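Local coordinates for secreted protein (Kutzneria albida DSM 43870, PDB 5M6Q) that probably cross-links proteins as a microbial transglutaminase, joining glutamine side chains to amines by acyl transfer, at residues R55-F67 against L106-D118. Numbering follows the deposited sequence.
Sequences REDLSNPPLNLSF and LKNVVKALPSWID. With MES (2-(N-morpholino)-ethanesulfonic acid), chain C.
N64 and N108 meet where the segments come together, their CB atoms 3.7 Å apart. N108 ND2 donates to N64 O over 2.9 Å. The N-H...O angle is 158°, and the donor lies in the carbonyl plane, on a lone pair. The N64 side chain turns to K111 and crosses it at about a right angle, with ND2 3.5 Å from K111 CD. K111 NZ donates to O1S of the MES sulfonate, probably a buffer molecule from crystallisation, over 2.9 Å. N64 ND2 points at the same oxygen, but so close that the modelled distance is doubtful.

L65 packs next to this polar patch with both methyls. CD2 reaches V109 CG2 at 3.7 Å, and CD1 meets the methyl of A112. CG stands anti to the carbonyl carbon (chi1 -62°), which directs this fork at the short helix 109-112. The backbones of L65 and F67 pair with strand 214-223, so the contact joins an outer edge of the antiparallel sheet to the chain leading into strand 122-131. V97 of helix 90-99 also packs against V109.

At the other end, W116 lies beside the 55-58 type I turn. The D57 carboxylate meets the indole at its edge, the two planes 79° apart. E56 CG comes within 3.7 Å of W116 CH2. D57 also receives R55 side-on, NE to OD1 and NH2 to OD2, in a salt bridge whose two hydrogen bonds are nearly straight. P114 CG sits over the centre of one guanidinium face and L58 CD1 over the other; sandwiched between the two, the group has its rotation restricted. Two waters at its edge link NH1 and NH2 to A112 O. A leucine in place of R55 would probably leave the D57 carboxylate without its cationic mate and break the water link to A112. NH1 also donates to F221 O of strand 214-223.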
loop_
_atom_site.group_PDB
_atom_site.type_symbol
_atom_site.label_atom_id
_atom_site.label_comp_id
_atom_site.label_asym_id
_atom_site.label_seq_id
_atom_site.Cartn_x
_atom_site.Cartn_y
_atom_site.Cartn_z
ATOM N N ARG A 55 -8.890 -0.050 -8.551
ATOM C CA ARG A 55 -10.174 -0.297 -7.922
ATOM C C ARG A 55 -10.998 0.956 -7.768
ATOM O O ARG A 55 -10.706 1.809 -6.922
ATOM C CB ARG A 55 -9.962 -0.937 -6.564
ATOM C CG ARG A 55 -9.787 -2.414 -6.686
ATOM C CD ARG A 55 -9.579 -3.010 -5.347
ATOM N NE ARG A 55 -10.652 -2.689 -4.417
ATOM C CZ ARG A 55 -10.616 -3.021 -3.133
ATOM N NH1 ARG A 55 -9.556 -3.674 -2.668
ATOM N NH2 ARG A 55 -11.617 -2.704 -2.324
ATOM N N GLU A 56 -12.055 1.043 -8.567
ATOM C CA GLU A 56 -12.872 2.245 -8.611
ATOM C C GLU A 56 -13.621 2.484 -7.311
ATOM O O GLU A 56 -14.059 3.597 -7.052
ATOM C CB GLU A 56 -13.853 2.165 -9.771
ATOM C CG GLU A 56 -14.833 1.025 -9.656
ATOM C CD GLU A 56 -15.784 0.982 -10.830
ATOM O OE1 GLU A 56 -16.578 1.940 -10.990
ATOM O OE2 GLU A 56 -15.707 0.003 -11.604
ATOM N N ASP A 57 -13.762 1.447 -6.490
ATOM C CA ASP A 57 -14.468 1.578 -5.219
ATOM C C ASP A 57 -13.607 2.230 -4.134
ATOM O O ASP A 57 -14.080 2.476 -3.017
ATOM C CB ASP A 57 -14.956 0.207 -4.728
ATOM C CG ASP A 57 -13.822 -0.789 -4.528
ATOM O OD1 ASP A 57 -12.916 -0.869 -5.390
ATOM O OD2 ASP A 57 -13.843 -1.508 -3.510
ATOM N N LEU A 58 -12.348 2.511 -4.459
ATOM C CA LEU A 58 -11.436 3.121 -3.494
ATOM C C LEU A 58 -11.069 4.548 -3.877
ATOM O O LEU A 58 -10.778 4.836 -5.034
ATOM C CB LEU A 58 -10.160 2.293 -3.367
ATOM C CG LEU A 58 -10.357 0.898 -2.780
ATOM C CD1 LEU A 58 -9.072 0.118 -2.903
ATOM C CD2 LEU A 58 -10.791 0.998 -1.333
ATOM N N SER A 59 -11.098 5.444 -2.905
ATOM C CA SER A 59 -10.522 6.757 -3.120
ATOM C C SER A 59 -9.208 6.834 -2.334
ATOM O O SER A 59 -8.276 7.502 -2.753
ATOM C CB SER A 59 -11.495 7.865 -2.714
ATOM O OG SER A 59 -11.855 7.740 -1.356
ATOM N N ASN A 60 -9.141 6.120 -1.212
ATOM C CA ASN A 60 -7.900 5.974 -0.462
ATOM C C ASN A 60 -7.495 4.508 -0.380
ATOM O O ASN A 60 -8.337 3.620 -0.416
ATOM C CB ASN A 60 -8.038 6.556 0.944
ATOM C CG ASN A 60 -8.459 8.008 0.927
ATOM O OD1 ASN A 60 -7.983 8.789 0.107
ATOM N ND2 ASN A 60 -9.371 8.375 1.822
ATOM N N PRO A 61 -6.187 4.245 -0.291
ATOM C CA PRO A 61 -5.759 2.852 -0.134
ATOM C C PRO A 61 -6.217 2.309 1.221
ATOM O O PRO A 61 -6.010 2.957 2.241
ATOM C CB PRO A 61 -4.226 2.937 -0.225
ATOM C CG PRO A 61 -3.947 4.243 -0.898
ATOM C CD PRO A 61 -5.047 5.163 -0.440
ATOM N N PRO A 62 -6.836 1.130 1.235
ATOM C CA PRO A 62 -7.405 0.613 2.486
ATOM C C PRO A 62 -6.330 0.151 3.459
ATOM O O PRO A 62 -5.354 -0.468 3.037
ATOM C CB PRO A 62 -8.259 -0.565 2.019
ATOM C CG PRO A 62 -7.539 -1.066 0.799
ATOM C CD PRO A 62 -6.875 0.135 0.149
ATOM N N LEU A 63 -6.515 0.431 4.748
ATOM C CA LEU A 63 -5.469 0.186 5.735
ATOM C C LEU A 63 -5.804 -0.991 6.641
ATOM O O LEU A 63 -5.125 -1.215 7.640
ATOM C CB LEU A 63 -5.232 1.447 6.567
ATOM C CG LEU A 63 -4.840 2.658 5.713
ATOM C CD1 LEU A 63 -4.616 3.908 6.572
ATOM C CD2 LEU A 63 -3.582 2.367 4.895
ATOM N N ASN A 64 -6.836 -1.741 6.251
ATOM C CA ASN A 64 -7.387 -2.862 7.026
ATOM C C ASN A 64 -6.353 -3.874 7.494
ATOM O O ASN A 64 -6.437 -4.406 8.596
ATOM C CB ASN A 64 -8.427 -3.634 6.188
ATOM C CG ASN A 64 -9.492 -2.746 5.603
ATOM O OD1 ASN A 64 -9.764 -2.795 4.401
ATOM N ND2 ASN A 64 -10.122 -1.941 6.451
ATOM N N LEU A 65 -5.427 -4.188 6.598
ATOM C CA LEU A 65 -4.461 -5.257 6.803
ATOM C C LEU A 65 -3.071 -4.659 6.785
ATOM O O LEU A 65 -2.351 -4.777 5.789
ATOM C CB LEU A 65 -4.590 -6.339 5.723
ATOM C CG LEU A 65 -5.898 -7.133 5.603
ATOM C CD1 LEU A 65 -5.759 -8.158 4.481
ATOM C CD2 LEU A 65 -6.326 -7.819 6.932
ATOM N N SER A 66 -2.709 -4.014 7.894
ATOM C CA SER A 66 -1.433 -3.301 8.020
ATOM C C SER A 66 -0.538 -3.988 9.035
ATOM O O SER A 66 -1.003 -4.382 10.100
ATOM C CB SER A 66 -1.652 -1.843 8.440
ATOM O OG SER A 66 -2.312 -1.111 7.427
ATOM N N PHE A 67 0.757 -4.068 8.737
ATOM C CA PHE A 67 1.678 -4.826 9.583
ATOM C C PHE A 67 2.992 -4.075 9.841
ATOM O O PHE A 67 3.409 -3.246 9.038
ATOM C CB PHE A 67 1.943 -6.198 8.939
ATOM C CG PHE A 67 0.689 -6.934 8.595
ATOM C CD1 PHE A 67 -0.010 -7.629 9.574
ATOM C CD2 PHE A 67 0.177 -6.909 7.315
ATOM C CE1 PHE A 67 -1.176 -8.298 9.269
ATOM C CE2 PHE A 67 -0.998 -7.570 7.011
ATOM C CZ PHE A 67 -1.671 -8.265 7.983
ATOM N N LEU A 106 -6.041 -12.838 12.326
ATOM C CA LEU A 106 -5.986 -11.418 11.973
ATOM C C LEU A 106 -7.322 -10.693 12.087
ATOM O O LEU A 106 -8.371 -11.316 12.025
ATOM C CB LEU A 106 -5.476 -11.263 10.548
ATOM C CG LEU A 106 -4.076 -11.819 10.296
ATOM C CD1 LEU A 106 -3.675 -11.557 8.861
ATOM C CD2 LEU A 106 -3.109 -11.186 11.258
ATOM N N LYS A 107 -7.275 -9.368 12.214
ATOM C CA LYS A 107 -8.482 -8.557 12.132
ATOM C C LYS A 107 -8.673 -8.039 10.711
ATOM O O LYS A 107 -7.690 -7.818 10.001
ATOM C CB LYS A 107 -8.410 -7.405 13.130
ATOM C CG LYS A 107 -8.200 -7.919 14.555
ATOM C CD LYS A 107 -8.683 -6.930 15.603
ATOM C CE LYS A 107 -9.156 -7.641 16.887
ATOM N NZ LYS A 107 -8.073 -8.448 17.513
ATOM N N ASN A 108 -9.933 -7.904 10.291
ATOM C CA ASN A 108 -10.317 -7.190 9.056
ATOM C C ASN A 108 -10.076 -7.931 7.755
ATOM O O ASN A 108 -10.145 -7.325 6.695
ATOM C CB ASN A 108 -9.593 -5.844 8.956
ATOM C CG ASN A 108 -9.640 -5.067 10.246
ATOM O OD1 ASN A 108 -10.688 -4.965 10.873
ATOM N ND2 ASN A 108 -8.491 -4.522 10.662
ATOM N N VAL A 109 -9.794 -9.225 7.818
ATOM C CA VAL A 109 -9.501 -9.984 6.608
ATOM C C VAL A 109 -10.748 -10.135 5.745
ATOM O O VAL A 109 -10.683 -10.038 4.521
ATOM C CB VAL A 109 -8.909 -11.363 6.952
ATOM C CG1 VAL A 109 -8.585 -12.122 5.672
ATOM C CG2 VAL A 109 -7.665 -11.190 7.827
ATOM N N VAL A 110 -11.892 -10.359 6.382
ATOM C CA VAL A 110 -13.132 -10.528 5.632
ATOM C C VAL A 110 -13.510 -9.208 4.964
ATOM O O VAL A 110 -13.858 -9.170 3.790
ATOM C CB VAL A 110 -14.277 -11.052 6.534
ATOM C CG1 VAL A 110 -15.572 -11.151 5.732
ATOM C CG2 VAL A 110 -13.908 -12.410 7.128
ATOM N N LYS A 111 -13.416 -8.124 5.712
ATOM C CA LYS A 111 -13.700 -6.792 5.192
ATOM C C LYS A 111 -12.801 -6.417 3.996
ATOM O O LYS A 111 -13.194 -5.619 3.136
ATOM C CB LYS A 111 -13.537 -5.770 6.322
ATOM C CG LYS A 111 -14.094 -4.387 6.024
ATOM C CD LYS A 111 -13.314 -3.276 6.742
ATOM C CE LYS A 111 -13.600 -3.239 8.236
ATOM N NZ LYS A 111 -13.018 -2.024 8.902
ATOM N N ALA A 112 -11.597 -6.992 3.943
ATOM C CA ALA A 112 -10.609 -6.618 2.930
ATOM C C ALA A 112 -11.036 -7.028 1.528
ATOM O O ALA A 112 -10.641 -6.397 0.558
ATOM C CB ALA A 112 -9.251 -7.222 3.257
ATOM N N LEU A 113 -11.847 -8.077 1.419
ATOM C CA LEU A 113 -12.353 -8.496 0.117
ATOM C C LEU A 113 -13.400 -7.538 -0.457
ATOM O O LEU A 113 -14.394 -7.231 0.198
ATOM C CB LEU A 113 -12.960 -9.894 0.213
ATOM C CG LEU A 113 -13.448 -10.533 -1.085
ATOM C CD1 LEU A 113 -12.289 -11.146 -1.856
ATOM C CD2 LEU A 113 -14.513 -11.575 -0.765
ATOM N N PRO A 114 -13.185 -7.062 -1.694
ATOM C CA PRO A 114 -14.279 -6.344 -2.356
ATOM C C PRO A 114 -15.291 -7.306 -2.987
ATOM O O PRO A 114 -15.016 -7.860 -4.040
ATOM C CB PRO A 114 -13.564 -5.513 -3.421
ATOM C CG PRO A 114 -12.311 -6.293 -3.723
ATOM C CD PRO A 114 -11.914 -6.962 -2.439
ATOM N N SER A 115 -16.443 -7.481 -2.346
ATOM C CA SER A 115 -17.474 -8.431 -2.795
ATOM C C SER A 115 -17.928 -8.291 -4.252
ATOM O O SER A 115 -18.274 -9.284 -4.886
ATOM C CB SER A 115 -18.706 -8.316 -1.896
ATOM O OG SER A 115 -18.329 -8.466 -0.541
ATOM N N TRP A 116 -17.927 -7.076 -4.786
ATOM C CA TRP A 116 -18.454 -6.853 -6.133
ATOM C C TRP A 116 -17.455 -7.188 -7.257
ATOM O O TRP A 116 -17.830 -7.207 -8.431
ATOM C CB TRP A 116 -18.911 -5.408 -6.273
ATOM C CG TRP A 116 -17.776 -4.462 -6.227
ATOM C CD1 TRP A 116 -17.180 -3.949 -5.113
ATOM C CD2 TRP A 116 -17.073 -3.921 -7.348
ATOM N NE1 TRP A 116 -16.150 -3.112 -5.471
ATOM C CE2 TRP A 116 -16.063 -3.078 -6.839
ATOM C CE3 TRP A 116 -17.200 -4.064 -8.734
ATOM C CZ2 TRP A 116 -15.186 -2.379 -7.668
ATOM C CZ3 TRP A 116 -16.333 -3.368 -9.556
ATOM C CH2 TRP A 116 -15.335 -2.539 -9.023
ATOM N N ILE A 117 -16.193 -7.436 -6.913
ATOM C CA ILE A 117 -15.225 -7.896 -7.905
ATOM C C ILE A 117 -15.069 -9.412 -7.804
ATOM O O ILE A 117 -14.776 -9.938 -6.734
ATOM C CB ILE A 117 -13.864 -7.193 -7.734
ATOM C CG1 ILE A 117 -14.032 -5.677 -7.860
ATOM C CG2 ILE A 117 -12.857 -7.696 -8.767
ATOM C CD1 ILE A 117 -12.791 -4.887 -7.444
ATOM N N ASP A 118 -15.264 -10.120 -8.908
ATOM C CA ASP A 118 -15.085 -11.570 -8.884
ATOM C C ASP A 118 -13.651 -11.969 -8.485
ATOM O O ASP A 118 -12.670 -11.395 -8.959
ATOM C CB ASP A 118 -15.446 -12.163 -10.239
ATOM C CG ASP A 118 -15.265 -13.663 -10.275
ATOM O OD1 ASP A 118 -16.018 -14.374 -9.575
ATOM O OD2 ASP A 118 -14.361 -14.135 -10.992
HETATM O O1 MES C . -9.945 5.897 7.669
HETATM C C2 MES C . -10.908 4.851 7.545
HETATM C C3 MES C . -10.780 3.862 8.704
HETATM N N4 MES C . -9.390 3.430 8.756
HETATM C C5 MES C . -8.342 4.448 8.781
HETATM C C6 MES C . -8.605 5.400 7.621
HETATM C C7 MES C . -9.111 2.192 9.466
HETATM C C8 MES C . -9.659 1.032 8.631
HETATM S S MES C . -9.451 -0.376 9.506
HETATM O O1S MES C . -10.154 -1.510 8.843
HETATM O O2S MES C . -8.004 -0.664 9.611
HETATM O O3S MES C . -9.951 -0.182 10.891
HETATM O O HOH W 1 -8.304 -4.997 -0.095
HETATM O O HOH W 2 -11.325 -3.404 0.274
#